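Local coordinates for protein diacylglycerol kinase (Bacillus anthracis, PDB 3S40) that probably transfers a phosphate group to diacylglycerol or a related lipid, giving phosphatidic acid or its counterpart, at residues 12-17 with 54-59; 91-96 with 118-123. All blocks are in the same frame, centred on the assembly; numbering follows the deposited sequence.

Interaction 1. Residues 12-17 with 54-59; sequences LLIVNP and TKYCQE
I14 of strand 11-15 meets Y56 and C57 of helix 52-60 with both of its outer branches. The two leading side chains, I14 and Y56, lie at a slant to each other, and the ring is approached at its rim: I14 CG2 sits near the ring plane, 4.1 Å from Y56 CD2. The longer branch reaches to the base of the ring's side chain and to the next residue. With CG1 beside the backbone N (chi1 -62°) and the chain extended beyond it, I14 CD1 comes to 4.0 Å from Y56 CB and 3.8 Å from C57 SG, so one methyl bridges two neighbouring helical residues. L12 adds a looser touch, its CD2 lying 4.3 Å from Y56 O. The short segments run almost antiparallel (171°), their axes 10.0 Å apart at closest approach. Beyond the pair, C57 also packs on C79 and L83 of helix 73-83. No hydrogen bond joins 12-17 to 54-59. The chemistry is therefore apolar burial, with the tyrosine divided between two roles: its CB and ring edge meet the strand residue I14, and its phenolic end is hydrogen-bonded to H46 O of strand 42-46.

Interaction 2. Residues 91-96 with 118-123; sequences TLAIIP and KLITKE
I120, near the end of helix 113-120, sets its terminal methyl against A93 and I95 of strand 91-96. I120 CD1 lies 3.7 Å from I95 CG1. The same methyl is 3.9 Å from A93 CB. The methylene behind it joins in, with I120 CG1 4.0 Å from A93 CB. Since A93 and I95 are two residues apart on the strand, a single isoleucine can serve both. The two isoleucines cross at about a right angle, so that the tip of I120 comes up against the flank and end of I95. An extended I120 chain (chi2 173°) reaches across to this strand, whereas A93 contributes just its methyl group.

The same isoleucine also touches L35 of helix 24-38 and I68 of strand 66-71, while I95 packs on I31, I68 and F70. The strand itself is fixed by backbone hydrogen bonds from A93 to I67 and V69, and from L92 to T294 and I296. On the helical side the chain leaves through a type I turn from I120 to E123, where E123 N bonds to I120 O at 2.9 Å. E123 then has positive phi (56°), and its carboxylate is hydrogen-bonded to T6 OG1 and K7 N near the N terminus.

A helix resting through one isoleucine on an alanine and an isoleucine of a parallel strand is the layer packing of a three-layer alpha/beta/alpha fold, here within the diacylglycerol kinase catalytic domain.

From the N terminus the chain first forms strand 11-15, then helix 24-38 and strand 42-46, before helix 52-60 returns against the first strand; interaction 1 closes this loop. Helix 52-60 belongs to the beta-alpha-beta crossover from strand 42-46 to strand 66-71, which passes over strand 11-15 lying between them. Interaction 2 opens later, at strand 91-96, and closes a shorter loop at helix 113-120, so the two are in series, neither nested nor crossed. Their centres are 15 Å apart. Both rest on the same four-stranded parallel sheet, but on opposite faces: interaction 1 ties down one helical layer, interaction 2 the other.

Interaction 1. Residues 12-17 with 54-59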
loop_
_atom_site.group_PDB
_atom_site.type_symbol
_atom_site.label_atom_id
_atom_site.label_comp_id
_atom_site.label_asym_id
_atom_site.label_seq_id
_atom_site.Cartn_x
_atom_site.Cartn_y
_atom_site.Cartn_z
ATOM N N LEU A 12 -13.692 12.284 9.369
ATOM C CA LEU A 12 -12.648 13.242 9.021
ATOM C C LEU A 12 -12.198 13.065 7.574
ATOM O O LEU A 12 -11.870 11.952 7.156
ATOM C CB LEU A 12 -11.435 13.031 9.918
ATOM C CG LEU A 12 -10.161 13.776 9.492
ATOM C CD1 LEU A 12 -10.349 15.301 9.529
ATOM C CD2 LEU A 12 -8.992 13.332 10.351
ATOM N N LEU A 13 -12.162 14.164 6.822
ATOM C CA LEU A 13 -11.555 14.197 5.495
ATOM C C LEU A 13 -10.264 15.012 5.536
ATOM O O LEU A 13 -10.274 16.209 5.863
ATOM C CB LEU A 13 -12.530 14.805 4.456
ATOM C CG LEU A 13 -11.952 15.126 3.065
ATOM C CD1 LEU A 13 -11.572 13.830 2.335
ATOM C CD2 LEU A 13 -12.899 15.943 2.172
ATOM N N ILE A 14 -9.151 14.364 5.222
ATOM C CA ILE A 14 -7.861 15.055 5.132
ATOM C C ILE A 14 -7.601 15.382 3.682
ATOM O O ILE A 14 -7.645 14.501 2.826
ATOM C CB ILE A 14 -6.695 14.201 5.681
ATOM C CG1 ILE A 14 -6.928 13.910 7.166
ATOM C CG2 ILE A 14 -5.325 14.912 5.457
ATOM C CD1 ILE A 14 -6.077 12.771 7.742
ATOM N N VAL A 15 -7.341 16.654 3.407
ATOM C CA VAL A 15 -7.116 17.118 2.043
ATOM C C VAL A 15 -5.706 17.645 1.852
ATOM O O VAL A 15 -5.291 18.575 2.543
ATOM C CB VAL A 15 -8.076 18.267 1.683
ATOM C CG1 VAL A 15 -7.661 18.911 0.356
ATOM C CG2 VAL A 15 -9.519 17.753 1.631
ATOM N N ASN A 16 -4.979 17.049 0.912
ATOM C CA ASN A 16 -3.726 17.621 0.422
ATOM C C ASN A 16 -4.056 18.591 -0.706
ATOM O O ASN A 16 -4.466 18.169 -1.793
ATOM C CB ASN A 16 -2.793 16.509 -0.075
ATOM C CG ASN A 16 -1.484 17.045 -0.635
ATOM O OD1 ASN A 16 -1.255 18.248 -0.664
ATOM N ND2 ASN A 16 -0.615 16.143 -1.072
ATOM N N PRO A 17 -3.892 19.902 -0.449
ATOM C CA PRO A 17 -4.339 20.935 -1.391
ATOM C C PRO A 17 -3.594 20.837 -2.710
ATOM O O PRO A 17 -4.089 21.288 -3.742
ATOM C CB PRO A 17 -3.987 22.250 -0.671
ATOM C CG PRO A 17 -3.786 21.880 0.765
ATOM C CD PRO A 17 -3.249 20.482 0.742
ATOM N N THR A 54 -0.160 12.660 8.989
ATOM C CA THR A 54 0.178 11.776 10.106
ATOM C C THR A 54 -0.323 12.353 11.433
ATOM O O THR A 54 -0.930 11.638 12.226
ATOM C CB THR A 54 1.706 11.522 10.192
ATOM O OG1 THR A 54 2.174 10.964 8.953
ATOM C CG2 THR A 54 2.044 10.589 11.344
ATOM N N LYS A 55 -0.061 13.636 11.678
ATOM C CA LYS A 55 -0.497 14.245 12.932
ATOM C C LYS A 55 -2.016 14.313 13.039
ATOM O O LYS A 55 -2.549 14.158 14.124
ATOM C CB LYS A 55 0.092 15.645 13.123
ATOM C CG LYS A 55 1.581 15.644 13.327
ATOM C CD LYS A 55 2.157 17.033 13.198
ATOM C CE LYS A 55 3.681 16.978 13.079
ATOM N NZ LYS A 55 4.286 18.345 13.035
ATOM N N TYR A 56 -2.711 14.556 11.927
ATOM C CA TYR A 56 -4.169 14.652 11.995
ATOM C C TYR A 56 -4.735 13.275 12.303
ATOM O O TYR A 56 -5.655 13.142 13.120
ATOM C CB TYR A 56 -4.786 15.157 10.691
ATOM C CG TYR A 56 -4.402 16.550 10.255
ATOM C CD1 TYR A 56 -3.895 17.480 11.149
ATOM C CD2 TYR A 56 -4.556 16.934 8.919
ATOM C CE1 TYR A 56 -3.555 18.779 10.721
ATOM C CE2 TYR A 56 -4.222 18.204 8.487
ATOM C CZ TYR A 56 -3.725 19.124 9.387
ATOM O OH TYR A 56 -3.390 20.377 8.931
ATOM N N CYS A 57 -4.172 12.247 11.663
ATOM C CA CYS A 57 -4.636 10.885 11.907
ATOM C C CYS A 57 -4.520 10.553 13.372
ATOM O O CYS A 57 -5.462 10.052 13.976
ATOM C CB CYS A 57 -3.859 9.854 11.077
ATOM S SG CYS A 57 -4.361 9.816 9.333
ATOM N N GLN A 58 -3.354 10.841 13.935
ATOM C CA GLN A 58 -3.082 10.515 15.327
ATOM C C GLN A 58 -3.953 11.318 16.289
ATOM O O GLN A 58 -4.382 10.803 17.304
ATOM C CB GLN A 58 -1.589 10.668 15.637
ATOM C CG GLN A 58 -0.801 9.518 14.996
ATOM C CD GLN A 58 0.700 9.630 15.136
ATOM O OE1 GLN A 58 1.237 10.689 15.453
ATOM N NE2 GLN A 58 1.389 8.531 14.874
ATOM N N GLU A 59 -4.269 12.559 15.933
ATOM C CA GLU A 59 -5.117 13.351 16.805
ATOM C C GLU A 59 -6.575 12.908 16.743
ATOM O O GLU A 59 -7.258 12.899 17.756
ATOM C CB GLU A 59 -5.013 14.829 16.462
ATOM C CG GLU A 59 -6.048 15.665 17.156
ATOM C CD GLU A 59 -5.890 17.140 16.830
ATOM O OE1 GLU A 59 -4.933 17.483 16.093
ATOM O OE2 GLU A 59 -6.718 17.947 17.310
#

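Interaction 2. Residues 91-96 with 118-123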
loop_
_atom_site.group_PDB
_atom_site.type_symbol
_atom_site.label_atom_id
_atom_site.label_comp_id
_atom_site.label_asym_id
_atom_site.label_seq_id
_atom_site.Cartn_x
_atom_site.Cartn_y
_atom_site.Cartn_z
ATOM N N THR A 91 -11.786 3.095 10.523
ATOM C CA THR A 91 -11.833 2.794 9.109
ATOM C C THR A 91 -11.179 3.889 8.279
ATOM O O THR A 91 -11.337 5.100 8.550
ATOM C CB THR A 91 -13.273 2.597 8.662
ATOM O OG1 THR A 91 -13.837 1.521 9.419
ATOM C CG2 THR A 91 -13.365 2.248 7.138
ATOM N N LEU A 92 -10.434 3.456 7.270
ATOM C CA LEU A 92 -9.720 4.378 6.386
ATOM C C LEU A 92 -10.267 4.280 4.952
ATOM O O LEU A 92 -10.697 3.205 4.510
ATOM C CB LEU A 92 -8.214 4.073 6.437
ATOM C CG LEU A 92 -7.201 4.976 5.733
ATOM C CD1 LEU A 92 -7.200 6.386 6.326
ATOM C CD2 LEU A 92 -5.803 4.359 5.818
ATOM N N ALA A 93 -10.266 5.403 4.240
ATOM C CA ALA A 93 -10.691 5.454 2.842
ATOM C C ALA A 93 -9.749 6.368 2.075
ATOM O O ALA A 93 -9.141 7.266 2.656
ATOM C CB ALA A 93 -12.125 5.924 2.719
ATOM N N ILE A 94 -9.608 6.118 0.778
ATOM C CA ILE A 94 -8.673 6.874 -0.054
ATOM C C ILE A 94 -9.412 7.464 -1.227
ATOM O O ILE A 94 -10.172 6.774 -1.885
ATOM C CB ILE A 94 -7.560 5.945 -0.632
ATOM C CG1 ILE A 94 -6.771 5.278 0.500
ATOM C CG2 ILE A 94 -6.632 6.723 -1.574
ATOM C CD1 ILE A 94 -5.822 4.200 -0.001
ATOM N N ILE A 95 -9.205 8.748 -1.478
ATOM C CA ILE A 95 -9.593 9.320 -2.744
ATOM C C ILE A 95 -8.292 9.617 -3.423
ATOM O O ILE A 95 -7.482 10.372 -2.908
ATOM C CB ILE A 95 -10.412 10.592 -2.596
ATOM C CG1 ILE A 95 -11.673 10.300 -1.787
ATOM C CG2 ILE A 95 -10.780 11.127 -3.987
ATOM C CD1 ILE A 95 -12.398 11.556 -1.328
ATOM N N PRO A 96 -8.075 8.993 -4.584
ATOM C CA PRO A 96 -6.780 9.002 -5.274
ATOM C C PRO A 96 -6.437 10.401 -5.785
ATOM O O PRO A 96 -7.170 10.936 -6.584
ATOM C CB PRO A 96 -6.991 8.020 -6.434
ATOM C CG PRO A 96 -8.464 8.051 -6.685
ATOM C CD PRO A 96 -9.121 8.301 -5.342
ATOM N N LYS A 118 -18.135 9.082 -4.080
ATOM C CA LYS A 118 -19.430 8.414 -4.030
ATOM C C LYS A 118 -19.343 6.970 -3.521
ATOM O O LYS A 118 -20.183 6.538 -2.735
ATOM C CB LYS A 118 -20.099 8.461 -5.404
ATOM C CG LYS A 118 -20.342 9.898 -5.849
ATOM C CD LYS A 118 -20.888 9.975 -7.256
ATOM C CE LYS A 118 -20.933 11.414 -7.727
ATOM N NZ LYS A 118 -21.408 11.490 -9.135
ATOM N N LEU A 119 -18.321 6.249 -3.971
ATOM C CA LEU A 119 -17.994 4.930 -3.426
ATOM C C LEU A 119 -17.930 4.931 -1.886
ATOM O O LEU A 119 -18.507 4.068 -1.229
ATOM C CB LEU A 119 -16.666 4.419 -4.008
ATOM C CG LEU A 119 -16.238 3.050 -3.438
ATOM C CD1 LEU A 119 -17.132 1.946 -3.963
ATOM C CD2 LEU A 119 -14.785 2.771 -3.751
ATOM N N ILE A 120 -17.244 5.907 -1.304
ATOM C CA ILE A 120 -17.110 5.944 0.157
ATOM C C ILE A 120 -18.494 5.992 0.780
ATOM O O ILE A 120 -18.750 5.426 1.834
ATOM C CB ILE A 120 -16.309 7.175 0.596
ATOM C CG1 ILE A 120 -14.873 7.049 0.092
ATOM C CG2 ILE A 120 -16.398 7.362 2.110
ATOM C CD1 ILE A 120 -14.014 8.278 0.311
ATOM N N THR A 121 -19.382 6.667 0.072
ATOM C CA THR A 121 -20.767 6.863 0.456
ATOM C C THR A 121 -21.525 5.535 0.557
ATOM O O THR A 121 -22.546 5.441 1.225
ATOM C CB THR A 121 -21.413 7.776 -0.616
ATOM O OG1 THR A 121 -21.517 9.110 -0.112
ATOM C CG2 THR A 121 -22.733 7.260 -1.099
ATOM N N LYS A 122 -21.019 4.505 -0.104
ATOM C CA LYS A 122 -21.691 3.210 -0.077
ATOM C C LYS A 122 -21.246 2.407 1.127
ATOM O O LYS A 122 -21.835 1.367 1.453
ATOM C CB LYS A 122 -21.429 2.441 -1.363
ATOM C CG LYS A 122 -21.952 3.125 -2.623
ATOM C CD LYS A 122 -23.428 3.505 -2.492
ATOM C CE LYS A 122 -23.954 4.127 -3.786
ATOM N NZ LYS A 122 -25.267 4.801 -3.569
ATOM N N GLU A 123 -20.195 2.883 1.785
ATOM C CA GLU A 123 -19.741 2.254 3.027
ATOM C C GLU A 123 -19.418 0.742 2.951
ATOM O O GLU A 123 -19.715 0.000 3.880
ATOM C CB GLU A 123 -20.784 2.483 4.116
ATOM C CG GLU A 123 -21.137 3.952 4.313
ATOM C CD GLU A 123 -21.944 4.219 5.586
ATOM O OE1 GLU A 123 -22.221 3.271 6.363
ATOM O OE2 GLU A 123 -22.302 5.391 5.803
#